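Local coordinates for AB hydrolase-1 domain-containing protein (Parabacteroides distasonis, PDB 4Q34), which is a putative esterase of the alpha/beta hydrolase family and probably hydrolyses ester bonds in a substrate not yet identified, at residues K216-L220 and E261-R265. Residues are numbered along the deposited sequence; the frame is centred on the assembly and turned at random.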
loop_
_atom_site.group_PDB
_atom_site.type_symbol
_atom_site.label_atom_id
_atom_site.label_comp_id
_atom_site.label_asym_id
_atom_site.label_seq_id
_atom_site.Cartn_x
_atom_site.Cartn_y
_atom_site.Cartn_z
ATOM N N LYS A 216 -25.893 24.893 3.956
ATOM C CA LYS A 216 -25.512 25.544 5.197
ATOM C C LYS A 216 -25.540 24.606 6.394
ATOM O O LYS A 216 -25.224 25.027 7.507
ATOM C CB LYS A 216 -26.401 26.765 5.442
ATOM C CG LYS A 216 -26.135 27.905 4.462
ATOM C CD LYS A 216 -26.824 29.206 4.869
ATOM C CE LYS A 216 -26.368 30.378 4.013
ATOM N NZ LYS A 216 -27.469 31.003 3.230
ATOM N N PHE A 217 -25.893 23.337 6.182
ATOM C CA PHE A 217 -25.892 22.399 7.303
ATOM C C PHE A 217 -24.442 22.122 7.695
ATOM O O PHE A 217 -23.542 22.207 6.856
ATOM C CB PHE A 217 -26.726 21.136 7.024
ATOM C CG PHE A 217 -26.167 20.229 5.953
ATOM C CD1 PHE A 217 -26.381 20.497 4.595
ATOM C CD2 PHE A 217 -25.468 19.078 6.300
ATOM C CE1 PHE A 217 -25.888 19.647 3.617
ATOM C CE2 PHE A 217 -24.976 18.225 5.323
ATOM C CZ PHE A 217 -25.187 18.507 3.977
ATOM N N ILE A 218 -24.225 21.907 8.993
ATOM C CA ILE A 218 -22.911 21.586 9.569
ATOM C C ILE A 218 -22.896 20.089 9.802
ATOM O O ILE A 218 -23.835 19.533 10.400
ATOM C CB ILE A 218 -22.663 22.287 10.932
ATOM N N THR A 219 -21.842 19.437 9.336
ATOM C CA THR A 219 -21.748 17.989 9.436
ATOM C C THR A 219 -21.443 17.533 10.840
ATOM O O THR A 219 -21.148 18.346 11.715
ATOM C CB THR A 219 -20.637 17.430 8.541
ATOM O OG1 THR A 219 -19.495 18.281 8.615
ATOM C CG2 THR A 219 -21.102 17.348 7.127
ATOM N N LEU A 220 -21.511 16.211 11.029
ATOM C CA LEU A 220 -21.010 15.536 12.231
ATOM C C LEU A 220 -19.511 15.834 12.448
ATOM O O LEU A 220 -19.039 15.933 13.585
ATOM C CB LEU A 220 -21.254 14.027 12.114
ATOM C CG LEU A 220 -22.718 13.566 12.088
ATOM C CD1 LEU A 220 -22.800 12.111 11.640
ATOM C CD2 LEU A 220 -23.386 13.767 13.445
ATOM N N GLU A 261 -27.073 12.523 6.128
ATOM C CA GLU A 261 -26.121 13.410 5.491
ATOM C C GLU A 261 -25.984 13.095 4.019
ATOM O O GLU A 261 -25.785 14.013 3.243
ATOM C CB GLU A 261 -24.764 13.335 6.160
ATOM C CG GLU A 261 -24.784 14.021 7.508
ATOM C CD GLU A 261 -23.404 14.255 8.109
ATOM O OE1 GLU A 261 -22.393 13.741 7.568
ATOM O OE2 GLU A 261 -23.349 14.972 9.131
ATOM N N TRP A 262 -26.092 11.818 3.636
ATOM C CA TRP A 262 -25.991 11.439 2.223
ATOM C C TRP A 262 -27.207 11.921 1.435
ATOM O O TRP A 262 -27.099 12.364 0.319
ATOM C CB TRP A 262 -25.749 9.927 2.036
ATOM C CG TRP A 262 -24.538 9.465 2.740
ATOM C CD1 TRP A 262 -24.473 8.610 3.815
ATOM C CD2 TRP A 262 -23.184 9.839 2.438
ATOM N NE1 TRP A 262 -23.165 8.433 4.198
ATOM C CE2 TRP A 262 -22.351 9.165 3.361
ATOM C CE3 TRP A 262 -22.593 10.676 1.474
ATOM C CZ2 TRP A 262 -20.964 9.339 3.383
ATOM C CZ3 TRP A 262 -21.178 10.810 1.467
ATOM C CH2 TRP A 262 -20.396 10.143 2.414
ATOM N N THR A 263 -28.391 11.825 2.017
ATOM C CA THR A 263 -29.551 12.443 1.397
ATOM C C THR A 263 -29.387 13.920 1.131
ATOM O O THR A 263 -29.775 14.397 0.067
ATOM C CB THR A 263 -30.784 12.260 2.316
ATOM O OG1 THR A 263 -30.868 10.872 2.660
ATOM C CG2 THR A 263 -32.035 12.687 1.637
ATOM N N ARG A 264 -28.886 14.646 2.129
ATOM C CA ARG A 264 -28.627 16.090 1.989
ATOM C C ARG A 264 -27.608 16.358 0.888
ATOM O O ARG A 264 -27.746 17.346 0.141
ATOM C CB ARG A 264 -28.065 16.714 3.273
ATOM C CG ARG A 264 -28.796 16.361 4.558
ATOM C CD ARG A 264 -28.172 17.117 5.730
ATOM N NE ARG A 264 -28.971 18.279 6.050
ATOM C CZ ARG A 264 -29.863 18.339 7.031
ATOM N NH1 ARG A 264 -30.057 17.313 7.855
ATOM N NH2 ARG A 264 -30.558 19.448 7.197
ATOM N N ARG A 265 -26.613 15.475 0.779
ATOM C CA ARG A 265 -25.553 15.630 -0.229
ATOM C C ARG A 265 -26.079 15.445 -1.652
ATOM O O ARG A 265 -25.733 16.221 -2.544
ATOM C CB ARG A 265 -24.379 14.706 0.073
ATOM C CG ARG A 265 -23.572 15.327 1.200
ATOM C CD ARG A 265 -22.632 14.329 1.821
ATOM N NE ARG A 265 -21.779 15.044 2.749
ATOM C CZ ARG A 265 -20.984 14.460 3.616
ATOM N NH1 ARG A 265 -20.941 13.140 3.726
ATOM N NH2 ARG A 265 -20.236 15.235 4.388
#
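Arg-264 bends its side chain so that its aliphatic part lies over the ring of Phe-217. The CD atom of Arg-264 sits 3.4 Å from the centroid of the Phe-217 ring, 16° off the ring normal, a CH-pi contact over the face. A chi3 near 100°, between the usual wells, turns the guanidinium past the ring, and CZ of Arg-264 is 4.8 Å from the centroid of Phe-217, an off-centre cation-pi contact. The CA-to-CB bond of Phe-217 points toward the helix, and its p rotamer presents a ring face to CD of Arg-264. Phenylalanine fits here because its flat face accepts both methylene and charge; arginine offers both on one long chain. In the alpha/beta hydrolase fold, helix 257-277 links the parallel neighbours 242-246 and 283-287 of the main sheet as a beta-alpha-beta crossover, and residues 216-220 belong to the excursion between strands 192-198 and 242-246, in the loop joining short strands 204-207 and 226-229. One turn before Arg-264 on the helix, Glu-261 extends (chi1 m, chi2 t) to accept a hydrogen bond from the backbone: N of Leu-220 to OE2 of Glu-261, 2.9 Å, with an angle of 157° at the hydrogen. A carboxylate suits this buried position because it can serve two donors, its OE1 forming a salt bridge with Arg-115. Arg-265, starting sideways with chi2 and chi3 in t, reaches NH2 to 3.6 Å from CG2 of Thr-219. That NH2 makes a salt bridge with Glu-225, so its contact with the methyl is van der Waals. Threonine divides its two branches, OG1 bonding to the carbonyl of Lys-223 as CG2 meets the guanidinium.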